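Local coordinates for serine acetyltransferase 1, putative (Entamoeba histolytica, PDB 7BW9), which probably catalyses the O-acetylation of serine, a step in cysteine biosynthesis, at residues A[63-68]-A[91-96]. Numbering follows the deposited sequence.
Sequences ERLSLL and ALLSQF
L65 meets two residues of the segment 91-96 at once, and its forked end illustrates how a leucine can divide its branches between unlike neighbours in a helix-helix interface. One branch, CD1, sits over the middle of the F96 ring as a CH-pi contact, 4.1 Å from the ring centroid and only 9° off the ring normal. The other, CD2, meets L93 CD2 at 3.7 Å, methyl against methyl. With CG anti to the backbone N (chi1 -158°), L65 extends toward the partner segment and aims CD1 at the ring, while L93 CD2 comes in against CG as well as CD2, 3.9 Å from L65 CG. L68, three residues further along the helix 58-79, takes the ring differently: its CD2 lies at the edge, near the ring plane, 3.9 Å from F96 CZ. The phenyl group is thus covered at the middle of one face by L65 and met at its edge, beside CZ and CE2, by L68. The setting is the all-helical N-terminal part of a serine acetyltransferase, whose later strands form the left-handed beta-helix of hexapeptide repeats; here helix 58-79 packs against the end of helix 82-94, which supplies L93, and the start of helix 96-113, which supplies F96, in a purely apolar contact without a hydrogen bond between the segments. Helix 2-17 adds T8 beside both L65 and F96, while I44 of helix 36-45 touches L68 and F96.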
loop_
_atom_site.group_PDB
_atom_site.type_symbol
_atom_site.label_atom_id
_atom_site.label_comp_id
_atom_site.label_asym_id
_atom_site.label_seq_id
_atom_site.Cartn_x
_atom_site.Cartn_y
_atom_site.Cartn_z
ATOM N N GLU A 63 -28.983 12.614 5.687
ATOM C CA GLU A 63 -28.373 11.855 6.777
ATOM C C GLU A 63 -26.890 11.623 6.511
ATOM O O GLU A 63 -26.046 11.837 7.385
ATOM C CB GLU A 63 -29.078 10.506 6.962
ATOM C CG GLU A 63 -30.412 10.562 7.687
ATOM C CD GLU A 63 -31.212 9.271 7.519
ATOM O OE1 GLU A 63 -30.592 8.239 7.164
ATOM O OE2 GLU A 63 -32.450 9.287 7.742
ATOM N N ARG A 64 -26.561 11.149 5.312
ATOM C CA ARG A 64 -25.165 10.841 5.014
ATOM C C ARG A 64 -24.318 12.101 5.023
ATOM O O ARG A 64 -23.208 12.108 5.573
ATOM C CB ARG A 64 -25.074 10.117 3.677
ATOM C CG ARG A 64 -25.846 8.815 3.714
ATOM C CD ARG A 64 -25.578 7.930 2.538
ATOM N NE ARG A 64 -26.319 8.363 1.372
ATOM C CZ ARG A 64 -27.443 7.789 0.959
ATOM N NH1 ARG A 64 -27.938 6.757 1.625
ATOM N NH2 ARG A 64 -28.062 8.242 -0.118
ATOM N N LEU A 65 -24.840 13.192 4.452
ATOM C CA LEU A 65 -24.099 14.447 4.445
ATOM C C LEU A 65 -23.841 14.931 5.865
ATOM O O LEU A 65 -22.716 15.331 6.203
ATOM C CB LEU A 65 -24.868 15.496 3.647
ATOM C CG LEU A 65 -24.043 16.657 3.097
ATOM C CD1 LEU A 65 -22.996 16.153 2.095
ATOM C CD2 LEU A 65 -24.956 17.720 2.475
ATOM N N SER A 66 -24.882 14.895 6.712
ATOM C CA SER A 66 -24.769 15.359 8.092
ATOM C C SER A 66 -23.766 14.533 8.877
ATOM O O SER A 66 -22.969 15.087 9.647
ATOM C CB SER A 66 -26.128 15.302 8.795
ATOM O OG SER A 66 -27.121 16.009 8.075
ATOM N N LEU A 67 -23.823 13.201 8.736
ATOM C CA LEU A 67 -22.846 12.352 9.414
ATOM C C LEU A 67 -21.428 12.663 8.947
ATOM O O LEU A 67 -20.495 12.722 9.756
ATOM C CB LEU A 67 -23.180 10.874 9.185
ATOM C CG LEU A 67 -22.228 9.847 9.808
ATOM C CD1 LEU A 67 -22.063 10.059 11.301
ATOM C CD2 LEU A 67 -22.702 8.420 9.527
ATOM N N LEU A 68 -21.241 12.877 7.645
ATOM C CA LEU A 68 -19.890 13.153 7.162
ATOM C C LEU A 68 -19.353 14.446 7.765
ATOM O O LEU A 68 -18.290 14.453 8.402
ATOM C CB LEU A 68 -19.864 13.207 5.637
ATOM C CG LEU A 68 -18.515 13.660 5.029
ATOM C CD1 LEU A 68 -17.393 12.602 5.187
ATOM C CD2 LEU A 68 -18.682 14.036 3.575
ATOM N N ALA A 91 -17.272 25.945 3.994
ATOM C CA ALA A 91 -16.649 25.967 2.676
ATOM C C ALA A 91 -16.835 24.636 1.961
ATOM O O ALA A 91 -17.138 24.611 0.763
ATOM C CB ALA A 91 -15.169 26.318 2.795
ATOM N N LEU A 92 -16.715 23.520 2.693
ATOM C CA LEU A 92 -16.880 22.204 2.082
ATOM C C LEU A 92 -18.297 22.004 1.552
ATOM O O LEU A 92 -18.491 21.549 0.419
ATOM C CB LEU A 92 -16.536 21.108 3.091
ATOM C CG LEU A 92 -16.816 19.671 2.622
ATOM C CD1 LEU A 92 -16.142 19.353 1.277
ATOM C CD2 LEU A 92 -16.369 18.670 3.673
ATOM N N LEU A 93 -19.303 22.314 2.372
ATOM C CA LEU A 93 -20.693 22.159 1.939
ATOM C C LEU A 93 -20.980 23.001 0.703
ATOM O O LEU A 93 -21.556 22.514 -0.280
ATOM C CB LEU A 93 -21.646 22.530 3.086
ATOM C CG LEU A 93 -21.693 21.425 4.144
ATOM C CD1 LEU A 93 -22.311 21.876 5.465
ATOM C CD2 LEU A 93 -22.419 20.202 3.603
ATOM N N SER A 94 -20.575 24.273 0.732
ATOM C CA SER A 94 -20.830 25.158 -0.397
ATOM C C SER A 94 -20.099 24.724 -1.665
ATOM O O SER A 94 -20.538 25.067 -2.769
ATOM C CB SER A 94 -20.429 26.586 -0.035
ATOM O OG SER A 94 -19.041 26.771 -0.256
ATOM N N GLN A 95 -19.004 23.978 -1.545
ATOM C CA GLN A 95 -18.285 23.486 -2.715
ATOM C C GLN A 95 -18.657 22.064 -3.104
ATOM O O GLN A 95 -18.066 21.518 -4.042
ATOM C CB GLN A 95 -16.784 23.555 -2.466
ATOM C CG GLN A 95 -16.311 24.915 -2.041
ATOM C CD GLN A 95 -15.397 25.532 -3.035
ATOM O OE1 GLN A 95 -14.201 25.274 -3.027
ATOM N NE2 GLN A 95 -15.951 26.356 -3.917
ATOM N N PHE A 96 -19.633 21.452 -2.431
ATOM C CA PHE A 96 -19.785 20.007 -2.550
ATOM C C PHE A 96 -20.220 19.581 -3.945
ATOM O O PHE A 96 -19.748 18.561 -4.457
ATOM C CB PHE A 96 -20.756 19.472 -1.499
ATOM C CG PHE A 96 -20.281 18.201 -0.879
ATOM C CD1 PHE A 96 -20.466 16.995 -1.534
ATOM C CD2 PHE A 96 -19.592 18.213 0.323
ATOM C CE1 PHE A 96 -20.001 15.813 -0.980
ATOM C CE2 PHE A 96 -19.128 17.039 0.886
ATOM C CZ PHE A 96 -19.329 15.835 0.230
#